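Alr4995 protein (Nostoc sp., PDB 6LRF) combines arginine dihydrolase and ornithine cyclodeaminase activities in one chain, the first probably carried by its GME-family domain. Local coordinates at residues N178-Y184 with K204-E210; E155-L159 with L195-R199; F216-V221 with G260-T266; C174-N178 with N222-V227; D163-Y167 with E210-V214. All blocks are in the same frame, centred on the assembly; numbering follows the deposited sequence.

Overall arrangement
All five contacts lie in the domain related to the GME-family dimethylarginine hydrolases. Contact 1 pairs two strands of a three-stranded sheet. The helix 190-199 that connects them packs in contact 2, about 14 Å away between centres, against strand 155-160 of a different sheet. Contact 4, its centre about 11 Å from that of contact 1, leads from strand 173-175 of the contact 1 sheet to the hairpin 221-229 of a third. Contact 3 continues from there to the loop 260-266, while contact 5 joins the loop 163-167 to helix 210-213. Along the chain, contact 1 crosses contact 2, is nested inside the loops closed by contacts 4 and 5, and closes before contact 3 opens.

Contact 1: residues N178-Y184 with K204-E210; sequences NGYLLYY and KRIAIAE
Lys204 lies across the ring of Tyr180, its CD 3.8 Å from the ring centroid and 13° off the normal, a CH-pi contact over the middle of one face. Bent at chi2 (-72°), the lysine crosses the tyrosine at about a right angle and carries its NZ on to Asn178 O, a hydrogen bond of 3.0 Å; an aliphatic stem ending in an ammonium group suits both tasks. A serine in place of Tyr180 would probably rob that stem of the flat surface it rests on and open a gap beside Ile206 CD1. Further along the same side, Leu182 CD1 presses on Ile208 CG2 at 3.5 Å, tight for two methyls.

Backbone bonds hold these side chains in step. Strands 181-183 and 205-207 run parallel and, with helix 190-199 connecting them along the chain, form a beta-alpha-beta unit, consistent with the GME propeller fold. Ile206 N donates to Leu181 O at 2.8 Å and Ile208 N to Tyr183 O at 3.1 Å, whereas the bond from Tyr183 N to Ile206 O is weak.

On the other face of the sheet Tyr183 and Arg205 lie side by side. Tyr183 OH is 2.6 Å from a water, and Arg205 NE donates weakly to the same water, while Arg205 NH1 donates to Val200 O. Leu181 CD2 sits over one face of the Tyr183 ring, and Ile196 of the connecting helix packs against both Leu181 and Tyr183.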
# COMPACT_ATOMS: atom_id res chain seq x y z
N ASN B 178 17.46 -43.55 29.86
CA ASN B 178 17.02 -44.40 28.76
C ASN B 178 16.98 -43.65 27.43
O ASN B 178 16.12 -43.89 26.59
CB ASN B 178 15.64 -44.99 29.10
CG ASN B 178 15.29 -46.18 28.25
OD1 ASN B 178 16.17 -46.93 27.80
ND2 ASN B 178 13.99 -46.38 28.02
N GLY B 179 17.92 -42.72 27.26
CA GLY B 179 18.09 -42.00 26.00
C GLY B 179 17.10 -40.90 25.65
O GLY B 179 17.20 -40.28 24.60
N TYR B 180 16.14 -40.64 26.53
CA TYR B 180 15.09 -39.68 26.21
C TYR B 180 15.54 -38.23 26.35
O TYR B 180 16.44 -37.92 27.12
CB TYR B 180 13.85 -39.94 27.06
CG TYR B 180 13.11 -41.18 26.61
CD1 TYR B 180 13.34 -42.41 27.21
CD2 TYR B 180 12.23 -41.12 25.54
CE1 TYR B 180 12.68 -43.55 26.78
CE2 TYR B 180 11.56 -42.25 25.09
CZ TYR B 180 11.79 -43.46 25.72
OH TYR B 180 11.12 -44.58 25.28
N LEU B 181 14.91 -37.35 25.58
CA LEU B 181 15.23 -35.93 25.64
C LEU B 181 13.97 -35.11 25.71
O LEU B 181 13.16 -35.14 24.79
CB LEU B 181 16.06 -35.50 24.43
CG LEU B 181 16.20 -33.97 24.38
CD1 LEU B 181 17.06 -33.46 25.54
CD2 LEU B 181 16.78 -33.50 23.05
N LEU B 182 13.82 -34.38 26.80
CA LEU B 182 12.72 -33.46 26.99
C LEU B 182 13.20 -32.06 26.66
O LEU B 182 14.09 -31.54 27.34
CB LEU B 182 12.20 -33.55 28.42
CG LEU B 182 11.05 -32.63 28.83
CD1 LEU B 182 9.75 -33.21 28.33
CD2 LEU B 182 11.02 -32.44 30.35
N TYR B 183 12.65 -31.46 25.61
CA TYR B 183 13.17 -30.17 25.17
C TYR B 183 12.12 -29.36 24.43
O TYR B 183 11.11 -29.89 23.97
CB TYR B 183 14.43 -30.35 24.31
CG TYR B 183 14.20 -30.74 22.86
CD1 TYR B 183 14.65 -29.93 21.82
CD2 TYR B 183 13.55 -31.92 22.53
CE1 TYR B 183 14.45 -30.29 20.48
CE2 TYR B 183 13.35 -32.29 21.21
CZ TYR B 183 13.80 -31.47 20.19
OH TYR B 183 13.59 -31.85 18.88
N TYR B 184 12.38 -28.06 24.33
CA TYR B 184 11.50 -27.13 23.64
C TYR B 184 12.19 -26.53 22.41
O TYR B 184 12.93 -25.55 22.54
CB TYR B 184 11.07 -26.02 24.60
CG TYR B 184 10.28 -24.93 23.94
CD1 TYR B 184 9.07 -25.21 23.31
CD2 TYR B 184 10.73 -23.62 23.94
CE1 TYR B 184 8.33 -24.21 22.71
CE2 TYR B 184 10.00 -22.61 23.34
CZ TYR B 184 8.80 -22.91 22.73
OH TYR B 184 8.07 -21.92 22.12
N LYS B 204 12.75 -41.05 20.78
CA LYS B 204 13.33 -40.65 22.07
C LYS B 204 13.21 -39.14 22.31
O LYS B 204 13.49 -38.65 23.41
CB LYS B 204 14.80 -41.07 22.14
CG LYS B 204 15.04 -42.57 22.01
CD LYS B 204 14.60 -43.31 23.24
CE LYS B 204 15.26 -44.67 23.31
NZ LYS B 204 14.74 -45.47 24.46
N ARG B 205 12.78 -38.40 21.29
CA ARG B 205 12.54 -36.97 21.43
C ARG B 205 11.14 -36.67 21.96
O ARG B 205 10.14 -37.12 21.39
CB ARG B 205 12.76 -36.24 20.10
CG ARG B 205 14.11 -36.51 19.47
CD ARG B 205 14.57 -35.37 18.56
NE ARG B 205 13.73 -35.18 17.37
CZ ARG B 205 13.96 -35.74 16.18
NH1 ARG B 205 15.00 -36.55 16.01
NH2 ARG B 205 13.15 -35.50 15.16
N ILE B 206 11.07 -35.92 23.04
CA ILE B 206 9.81 -35.45 23.58
C ILE B 206 9.77 -33.93 23.48
O ILE B 206 10.10 -33.22 24.44
CB ILE B 206 9.62 -35.88 25.05
CG1 ILE B 206 9.91 -37.37 25.20
CG2 ILE B 206 8.21 -35.50 25.54
CD1 ILE B 206 9.92 -37.86 26.65
N ALA B 207 9.40 -33.43 22.30
CA ALA B 207 9.29 -31.99 22.10
C ALA B 207 8.02 -31.47 22.77
O ALA B 207 6.96 -32.06 22.61
CB ALA B 207 9.30 -31.65 20.62
N ILE B 208 8.13 -30.39 23.52
CA ILE B 208 7.00 -29.91 24.31
C ILE B 208 6.42 -28.60 23.80
O ILE B 208 7.11 -27.82 23.14
CB ILE B 208 7.38 -29.72 25.79
CG1 ILE B 208 8.41 -28.60 25.94
CG2 ILE B 208 7.89 -31.02 26.37
CD1 ILE B 208 8.56 -28.09 27.35
N ALA B 209 5.15 -28.38 24.13
CA ALA B 209 4.41 -27.17 23.79
C ALA B 209 4.93 -25.98 24.56
O ALA B 209 5.51 -26.14 25.63
CB ALA B 209 2.93 -27.37 24.06
N GLU B 210 4.72 -24.78 24.02
CA GLU B 210 5.14 -23.55 24.69
C GLU B 210 4.43 -23.37 26.03
O GLU B 210 4.98 -22.75 26.95
CB GLU B 210 4.89 -22.33 23.79
CG GLU B 210 5.54 -21.04 24.30
CD GLU B 210 5.40 -19.87 23.33
OE1 GLU B 210 4.36 -19.78 22.64
OE2 GLU B 210 6.34 -19.03 23.27
O HOH W 1 11.45 -32.59 17.57

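Contact 2: residues E155-L159 with L195-R199; sequences EVLSL and LIEMR
Leu195 pushes its CD2 methyl between Leu157 and Leu159, 4.1 Å from Leu157 CB and 4.0 Å from Leu159 CD2. This is helix-on-sheet packing: helix 190-199, the connection of a beta-alpha-beta unit, lies on strand 155-160 of a separate sheet, with the two segment axes 10.5 Å apart. Branched aliphatic residues suit the interface because their methyls can fill it from several directions. Leu159 CD2 also meets Ile196 CG1 at 4.1 Å, the two side chains crossing at about a right angle.

Toward the end of the helix the apolar surface gives way to charge. Leu157 lays its CD2 methyl over one face of the Arg199 guanidinium, near the rim, while CD1 runs alongside NE. Trp131 adds a cation-pi contact, and the arginine's bend at chi2 (-78°) directs its planar end at Glu155. A leucine in place of Arg199 would probably leave the Glu155 carboxylate without its countercharge. Glu155 OE2 is also hydrogen-bonded to Tyr282 OH.

The salt bridge is gripped end-on, with the carboxylate and guanidinium planes 63° apart. Both glutamate oxygens are met from above their plane: Arg199 NH1 reaches Glu155 OE1 at 3.0 Å, and NH2 reaches OE2 at 3.1 Å.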
# COMPACT_ATOMS: atom_id res chain seq x y z
N GLU B 155 33.25 -35.29 24.96
CA GLU B 155 32.75 -34.64 23.74
C GLU B 155 31.70 -33.59 24.08
O GLU B 155 30.69 -33.90 24.71
CB GLU B 155 32.14 -35.66 22.77
CG GLU B 155 31.56 -35.03 21.50
CD GLU B 155 30.88 -36.05 20.59
OE1 GLU B 155 29.98 -36.78 21.06
OE2 GLU B 155 31.24 -36.12 19.40
N VAL B 156 31.93 -32.35 23.65
CA VAL B 156 31.01 -31.24 23.96
C VAL B 156 30.26 -30.80 22.71
O VAL B 156 30.86 -30.46 21.70
CB VAL B 156 31.77 -30.04 24.56
CG1 VAL B 156 30.84 -28.82 24.71
CG2 VAL B 156 32.36 -30.41 25.91
N LEU B 157 28.93 -30.82 22.80
CA LEU B 157 28.06 -30.40 21.71
C LEU B 157 27.45 -29.03 21.99
O LEU B 157 26.70 -28.89 22.95
CB LEU B 157 26.95 -31.42 21.50
CG LEU B 157 27.39 -32.85 21.20
CD1 LEU B 157 26.18 -33.72 20.93
CD2 LEU B 157 28.34 -32.86 20.01
N SER B 158 27.76 -28.03 21.16
CA SER B 158 27.31 -26.67 21.44
C SER B 158 25.92 -26.38 20.89
O SER B 158 25.65 -26.67 19.72
CB SER B 158 28.30 -25.65 20.87
OG SER B 158 29.61 -25.90 21.37
N LEU B 159 25.05 -25.82 21.72
CA LEU B 159 23.70 -25.43 21.31
C LEU B 159 23.49 -23.94 21.52
O LEU B 159 23.85 -23.42 22.59
CB LEU B 159 22.62 -26.20 22.09
CG LEU B 159 22.64 -27.72 22.02
CD1 LEU B 159 21.56 -28.29 22.95
CD2 LEU B 159 22.42 -28.23 20.60
N LEU B 195 21.26 -30.32 15.01
CA LEU B 195 22.21 -31.14 15.77
C LEU B 195 21.49 -32.10 16.69
O LEU B 195 21.87 -33.27 16.81
CB LEU B 195 23.17 -30.27 16.58
CG LEU B 195 24.22 -30.99 17.45
CD1 LEU B 195 25.10 -31.94 16.61
CD2 LEU B 195 25.08 -29.96 18.18
N ILE B 196 20.45 -31.60 17.36
CA ILE B 196 19.64 -32.40 18.28
C ILE B 196 19.01 -33.56 17.54
O ILE B 196 18.96 -34.71 18.03
CB ILE B 196 18.54 -31.54 18.93
CG1 ILE B 196 19.16 -30.54 19.91
CG2 ILE B 196 17.53 -32.42 19.63
CD1 ILE B 196 18.17 -29.51 20.44
N GLU B 197 18.53 -33.27 16.34
CA GLU B 197 17.80 -34.26 15.57
C GLU B 197 18.76 -35.31 14.99
O GLU B 197 18.36 -36.45 14.79
CB GLU B 197 16.95 -33.56 14.50
CG GLU B 197 15.74 -32.82 15.10
CD GLU B 197 15.18 -31.71 14.21
OE1 GLU B 197 15.52 -31.66 13.02
OE2 GLU B 197 14.38 -30.87 14.69
N MSE B 198 20.03 -34.96 14.77
CA MSE B 198 21.02 -35.96 14.34
C MSE B 198 21.48 -36.89 15.48
O MSE B 198 21.84 -38.04 15.25
CB MSE B 198 22.24 -35.29 13.72
CG MSE B 198 22.04 -34.83 12.28
SE MSE B 198 23.66 -34.02 11.51
CE MSE B 198 23.86 -32.50 12.70
N ARG B 199 21.45 -36.39 16.72
CA ARG B 199 22.01 -37.14 17.85
C ARG B 199 20.95 -37.91 18.63
O ARG B 199 21.25 -38.86 19.36
CB ARG B 199 22.74 -36.18 18.80
CG ARG B 199 23.98 -35.54 18.19
CD ARG B 199 25.12 -36.52 18.20
NE ARG B 199 26.36 -35.94 17.71
CZ ARG B 199 27.55 -36.20 18.24
NH1 ARG B 199 27.63 -37.02 19.29
NH2 ARG B 199 28.65 -35.66 17.74

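Contact 3: residues F216-V221 with G260-T266; sequences FACNTV and GAAKCLT
Asn219 pins the loop 260-266 with both of its oxygens. Its side-chain OD1 accepts from Cys264 N at 3.0 Å, the donor tilted 33° from the amide carbonyl plane, and weakly from Ala261 N. Its backbone O takes Lys263 N at 3.1 Å, with that donor well above the carbonyl plane, although the N-H points at the oxygen fairly straight (164°). The remaining end of the amide, ND2, donates to Asp170 O, and an asparagine suits this buried place because it offers an acceptor and a donor on one short stem.

Lys263 is satisfied on a second front. Its chain bends at chi2 (74°) and again further out, which brings NZ back to Thr220 O for a weak bond; a firmer one goes to a water 3.1 Å from NZ, and the same water lies 2.8 Å from Cys218 O. Thr220 turns its hydroxyl inward to its own loop, OG1 donating to Ala217 O at 2.6 Å.

Apolar groups close the two ends. Phe216 CB meets Ala261 CB at 3.8 Å, with the phenyl ring running on toward Gly260 CA, where a side chain would be crowded by Cys264 CB. At the other end Val221 CG2 packs on Ala262 CB, 4.1 Å away.

The loop 216-221 begins at a Schellman motif that ends helix 210-213, with Phe216 in the C-prime position at positive phi, and passes through an inverse gamma turn centred on Asn219 before entering strand 221-223.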
# COMPACT_ATOMS: atom_id res chain seq x y z
N PHE B 216 8.20 -24.08 32.91
CA PHE B 216 9.48 -24.70 33.23
C PHE B 216 9.40 -26.22 33.28
O PHE B 216 10.01 -26.85 34.15
CB PHE B 216 10.03 -24.20 34.56
CG PHE B 216 10.59 -22.81 34.50
CD1 PHE B 216 11.96 -22.61 34.58
CD2 PHE B 216 9.76 -21.71 34.41
CE1 PHE B 216 12.50 -21.33 34.54
CE2 PHE B 216 10.28 -20.42 34.38
CZ PHE B 216 11.65 -20.23 34.44
N ALA B 217 8.64 -26.81 32.36
CA ALA B 217 8.56 -28.26 32.25
C ALA B 217 9.93 -28.91 32.02
O ALA B 217 10.20 -30.01 32.50
CB ALA B 217 7.59 -28.66 31.13
N CYS B 218 10.80 -28.22 31.28
CA CYS B 218 12.11 -28.77 30.94
C CYS B 218 13.05 -28.73 32.13
O CYS B 218 14.05 -29.45 32.18
CB CYS B 218 12.72 -28.01 29.77
SG CYS B 218 11.93 -28.43 28.23
N ASN B 219 12.71 -27.86 33.08
CA ASN B 219 13.47 -27.69 34.32
C ASN B 219 13.12 -28.78 35.33
O ASN B 219 12.59 -28.52 36.41
CB ASN B 219 13.21 -26.30 34.90
CG ASN B 219 14.41 -25.75 35.62
OD1 ASN B 219 14.35 -25.50 36.83
ND2 ASN B 219 15.51 -25.54 34.88
N THR B 220 13.45 -30.01 34.95
CA THR B 220 12.99 -31.21 35.61
C THR B 220 14.14 -32.00 36.22
O THR B 220 15.18 -32.17 35.57
CB THR B 220 12.23 -32.10 34.62
OG1 THR B 220 10.90 -31.60 34.46
CG2 THR B 220 12.18 -33.55 35.10
N VAL B 221 13.94 -32.46 37.45
CA VAL B 221 14.90 -33.36 38.09
C VAL B 221 14.55 -34.80 37.73
O VAL B 221 13.40 -35.23 37.85
CB VAL B 221 14.91 -33.17 39.61
CG1 VAL B 221 15.93 -34.09 40.25
CG2 VAL B 221 15.24 -31.72 39.94
N GLY B 260 13.71 -19.55 37.90
CA GLY B 260 14.16 -20.93 38.09
C GLY B 260 13.12 -21.85 38.67
O GLY B 260 12.14 -21.40 39.26
N ALA B 261 13.30 -23.16 38.51
CA ALA B 261 12.38 -24.13 39.10
C ALA B 261 13.14 -25.33 39.66
O ALA B 261 14.23 -25.18 40.22
CB ALA B 261 11.33 -24.58 38.09
N ALA B 262 12.58 -26.52 39.49
CA ALA B 262 13.10 -27.72 40.15
C ALA B 262 14.58 -27.98 39.81
O ALA B 262 15.42 -28.00 40.70
CB ALA B 262 12.26 -28.93 39.80
N LYS B 263 14.88 -28.17 38.53
CA LYS B 263 16.24 -28.48 38.11
C LYS B 263 17.23 -27.38 38.53
O LYS B 263 18.37 -27.69 38.90
CB LYS B 263 16.28 -28.70 36.59
CG LYS B 263 17.64 -29.03 35.98
CD LYS B 263 18.08 -30.47 36.29
CE LYS B 263 18.96 -31.03 35.17
NZ LYS B 263 18.14 -31.69 34.11
N CYS B 264 16.79 -26.12 38.51
CA CYS B 264 17.66 -24.99 38.88
C CYS B 264 18.05 -25.05 40.34
O CYS B 264 19.13 -24.59 40.72
CB CYS B 264 16.97 -23.65 38.60
SG CYS B 264 17.00 -23.12 36.88
N LEU B 265 17.16 -25.60 41.17
CA LEU B 265 17.35 -25.64 42.61
C LEU B 265 18.24 -26.81 43.07
O LEU B 265 18.53 -26.95 44.26
CB LEU B 265 15.98 -25.71 43.30
CG LEU B 265 15.19 -24.40 43.25
CD1 LEU B 265 13.74 -24.59 43.70
CD2 LEU B 265 15.89 -23.33 44.09
N THR B 266 18.67 -27.63 42.11
CA THR B 266 19.44 -28.85 42.38
C THR B 266 20.70 -28.94 41.52
O THR B 266 20.75 -28.43 40.41
CB THR B 266 18.60 -30.14 42.12
OG1 THR B 266 18.43 -30.33 40.71
CG2 THR B 266 17.24 -30.09 42.81
O HOH W 2 16.82 -29.50 32.38

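Contact 4: residues C174-N178 with N222-V227; sequences CPLAN and NVESIV
Ala177 and Asn222 meet through a hydrogen bond in which Ala177 N donates to Asn222 OD1 at 2.9 Å, the donor tilted 26° from the side-chain carbonyl plane. The small methyl of Ala177 then fits close to the hairpin, 3.5 Å from Glu224 O and 3.7 Å from Glu224 OE1; a residue ending at CB fits here without further atoms to place.

The amide of Asn222 swings over the turn, its CG trans to the backbone N at chi1 -173°, and ND2 donates to Glu224 O at 2.9 Å and to Ile226 O at 2.8 Å. These two bonds within the hairpin fix the amide's rotation, which presents OD1 to Ala177 N. That turn, type II' from Val223 to Ile226, joins strands 221-223 and 226-229 into a tight beta hairpin with only Glu224 and Ser225 in the loop, and the contact sets this hairpin against the end of strand 173-175 in a neighbouring sheet.

Leu176 supplies the apolar share. Its CD2 rests 3.8 Å from Asn222 CG and equally close to Val227 CG1, the leucine and valine side chains crossing at about a right angle, while Phe245 borders both Leu176 and Asn222. Within the hairpin, Ile226 O receives Asn222 ND2 and Val223 N from opposite faces of its carbonyl plane.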
# COMPACT_ATOMS: atom_id res chain seq x y z
N CYS B 174 16.48 -31.07 28.52
CA CYS B 174 16.57 -31.98 29.65
C CYS B 174 16.79 -33.45 29.26
O CYS B 174 15.82 -34.20 29.02
CB CYS B 174 15.30 -31.87 30.51
SG CYS B 174 15.42 -32.78 32.12
N PRO B 175 18.06 -33.87 29.19
CA PRO B 175 18.40 -35.27 28.98
C PRO B 175 17.82 -36.15 30.10
O PRO B 175 17.90 -35.79 31.27
CB PRO B 175 19.94 -35.28 28.99
CG PRO B 175 20.33 -33.85 28.67
CD PRO B 175 19.26 -33.02 29.31
N LEU B 176 17.22 -37.28 29.73
CA LEU B 176 16.56 -38.17 30.69
C LEU B 176 17.12 -39.57 30.59
O LEU B 176 17.83 -39.89 29.63
CB LEU B 176 15.04 -38.21 30.46
CG LEU B 176 14.29 -36.90 30.58
CD1 LEU B 176 12.91 -37.04 29.96
CD2 LEU B 176 14.19 -36.46 32.02
N ALA B 177 16.80 -40.41 31.56
CA ALA B 177 17.26 -41.79 31.53
C ALA B 177 16.76 -42.49 30.27
O ALA B 177 15.76 -42.06 29.68
CB ALA B 177 16.80 -42.54 32.78
N ASN B 178 17.46 -43.55 29.86
CA ASN B 178 17.02 -44.40 28.76
C ASN B 178 16.98 -43.65 27.43
O ASN B 178 16.12 -43.89 26.59
CB ASN B 178 15.64 -44.99 29.10
CG ASN B 178 15.29 -46.18 28.25
OD1 ASN B 178 16.17 -46.93 27.80
ND2 ASN B 178 13.99 -46.38 28.02
N ASN B 222 15.55 -35.54 37.26
CA ASN B 222 15.37 -36.92 36.86
C ASN B 222 16.10 -37.83 37.83
O ASN B 222 17.33 -37.73 37.97
CB ASN B 222 15.88 -37.15 35.43
CG ASN B 222 15.58 -38.54 34.89
OD1 ASN B 222 16.37 -39.11 34.12
ND2 ASN B 222 14.44 -39.10 35.29
N VAL B 223 15.36 -38.68 38.52
CA VAL B 223 15.95 -39.72 39.35
C VAL B 223 15.50 -41.09 38.82
O VAL B 223 14.40 -41.55 39.10
CB VAL B 223 15.58 -39.56 40.83
CG1 VAL B 223 16.63 -40.21 41.71
CG2 VAL B 223 15.45 -38.09 41.19
N GLU B 224 16.38 -41.71 38.03
CA GLU B 224 16.06 -42.86 37.17
C GLU B 224 14.71 -42.70 36.47
O GLU B 224 14.63 -42.01 35.45
CB GLU B 224 16.10 -44.18 37.96
CG GLU B 224 15.77 -45.47 37.14
CD GLU B 224 16.20 -45.43 35.66
OE1 GLU B 224 17.38 -45.13 35.38
OE2 GLU B 224 15.36 -45.74 34.77
N SER B 225 13.66 -43.32 37.00
CA SER B 225 12.38 -43.29 36.31
C SER B 225 11.44 -42.25 36.89
O SER B 225 10.31 -42.11 36.45
CB SER B 225 11.72 -44.67 36.33
OG SER B 225 12.35 -45.50 35.37
N ILE B 226 11.93 -41.51 37.89
CA ILE B 226 11.17 -40.41 38.44
C ILE B 226 11.53 -39.10 37.74
O ILE B 226 12.71 -38.85 37.45
CB ILE B 226 11.42 -40.24 39.95
CG1 ILE B 226 11.38 -41.59 40.66
CG2 ILE B 226 10.44 -39.23 40.54
CD1 ILE B 226 10.18 -42.44 40.33
N VAL B 227 10.52 -38.29 37.44
CA VAL B 227 10.77 -36.92 37.00
C VAL B 227 9.98 -35.95 37.86
O VAL B 227 8.75 -36.01 37.93
CB VAL B 227 10.44 -36.72 35.50
CG1 VAL B 227 11.53 -37.34 34.65
CG2 VAL B 227 9.07 -37.31 35.15

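Contact 5: residues D163-Y167 with E210-V214; sequences DERFY and EADAV
Arg165 reaches from its loop to Glu210 at the start of helix 210-213, and with Asp163 the two form a salt-bridge network built on an Asx turn, in which Asp163 OD1 accepts from Arg165 N at 3.0 Å. Followed outward, the arginine first sets its CB over one face of the Phe166 ring, near the rim. The chain runs straight through chi2 and bends at chi3 (-63°), which turns NE back to Asp163 OD1. At the tip the guanidinium lies with Phe166 CE2 above its centre and divides its N-H groups between two acids of its own chain. NH2 meets the syn lone pair of Asp163 OD2 at 2.7 Å and also Glu210 OE2 at 2.9 Å; NH1 reaches the same Glu210 oxygen at 3.2 Å and brushes Val214 CG1.

An arginine suits this place because its fan of donors can serve several acceptors at once. NH1 also forms a salt bridge with Glu475 of the second subunit, and the shared cation probably eases the closeness of that glutamate to Glu210.

Phe166 completes the contact beside the charged groups. Its CZ packs on Ala213 CB at 3.8 Å, where an alanine lets the ring approach the helix, and at the ring edge CE1 comes 3.3 Å from Ala213 O.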
# COMPACT_ATOMS: atom_id res chain seq x y z
N ASP B 163 16.02 -17.55 22.59
CA ASP B 163 14.85 -16.99 23.27
C ASP B 163 15.23 -16.56 24.69
O ASP B 163 15.55 -17.40 25.54
CB ASP B 163 13.72 -18.01 23.29
CG ASP B 163 12.38 -17.42 23.76
OD1 ASP B 163 12.38 -16.54 24.65
OD2 ASP B 163 11.33 -17.84 23.24
N GLU B 164 15.18 -15.26 24.96
CA GLU B 164 15.66 -14.71 26.22
C GLU B 164 14.91 -15.25 27.45
O GLU B 164 15.43 -15.20 28.56
CB GLU B 164 15.57 -13.19 26.17
CG GLU B 164 16.30 -12.51 27.30
CD GLU B 164 15.91 -11.05 27.46
OE1 GLU B 164 14.94 -10.61 26.78
OE2 GLU B 164 16.57 -10.34 28.25
N ARG B 165 13.70 -15.77 27.25
CA ARG B 165 12.97 -16.39 28.36
C ARG B 165 13.68 -17.66 28.83
O ARG B 165 13.71 -17.97 30.02
CB ARG B 165 11.53 -16.71 27.95
CG ARG B 165 10.65 -15.48 27.73
CD ARG B 165 9.30 -15.86 27.14
NE ARG B 165 9.45 -16.45 25.82
CZ ARG B 165 8.57 -17.26 25.25
NH1 ARG B 165 7.45 -17.59 25.89
NH2 ARG B 165 8.80 -17.75 24.04
N PHE B 166 14.25 -18.39 27.87
CA PHE B 166 14.95 -19.63 28.17
C PHE B 166 16.44 -19.36 28.02
O PHE B 166 17.09 -19.83 27.07
CB PHE B 166 14.44 -20.74 27.26
CG PHE B 166 12.93 -20.84 27.26
CD1 PHE B 166 12.26 -21.41 28.34
CD2 PHE B 166 12.18 -20.33 26.20
CE1 PHE B 166 10.87 -21.48 28.36
CE2 PHE B 166 10.79 -20.40 26.21
CZ PHE B 166 10.14 -20.98 27.29
N TYR B 167 16.93 -18.59 28.99
CA TYR B 167 18.26 -18.01 29.01
C TYR B 167 19.34 -18.99 29.50
O TYR B 167 20.53 -18.78 29.26
CB TYR B 167 18.26 -16.73 29.88
CG TYR B 167 17.94 -16.99 31.35
CD1 TYR B 167 16.63 -17.20 31.78
CD2 TYR B 167 18.95 -17.03 32.30
CE1 TYR B 167 16.34 -17.44 33.12
CE2 TYR B 167 18.67 -17.26 33.65
CZ TYR B 167 17.37 -17.47 34.05
OH TYR B 167 17.09 -17.71 35.39
N GLU B 210 4.72 -24.78 24.02
CA GLU B 210 5.14 -23.55 24.69
C GLU B 210 4.43 -23.37 26.03
O GLU B 210 4.98 -22.75 26.95
CB GLU B 210 4.89 -22.33 23.79
CG GLU B 210 5.54 -21.04 24.30
CD GLU B 210 5.40 -19.87 23.33
OE1 GLU B 210 4.36 -19.78 22.64
OE2 GLU B 210 6.34 -19.03 23.27
N ALA B 211 3.23 -23.91 26.14
CA ALA B 211 2.48 -23.82 27.39
C ALA B 211 3.23 -24.50 28.52
O ALA B 211 3.39 -23.92 29.60
CB ALA B 211 1.10 -24.44 27.22
N ASP B 212 3.70 -25.72 28.28
CA ASP B 212 4.50 -26.46 29.26
C ASP B 212 5.87 -25.80 29.47
O ASP B 212 6.38 -25.77 30.59
CB ASP B 212 4.69 -27.92 28.83
CG ASP B 212 3.44 -28.77 29.07
OD1 ASP B 212 3.18 -29.13 30.24
OD2 ASP B 212 2.73 -29.09 28.08
N ALA B 213 6.45 -25.29 28.39
CA ALA B 213 7.75 -24.64 28.43
C ALA B 213 7.80 -23.43 29.37
O ALA B 213 8.73 -23.30 30.17
CB ALA B 213 8.18 -24.24 27.04
N VAL B 214 6.79 -22.55 29.31
CA VAL B 214 6.79 -21.35 30.15
C VAL B 214 6.43 -21.69 31.61
O VAL B 214 6.52 -20.84 32.50
CB VAL B 214 5.82 -20.29 29.61
CG1 VAL B 214 6.18 -19.93 28.18
CG2 VAL B 214 4.38 -20.81 29.65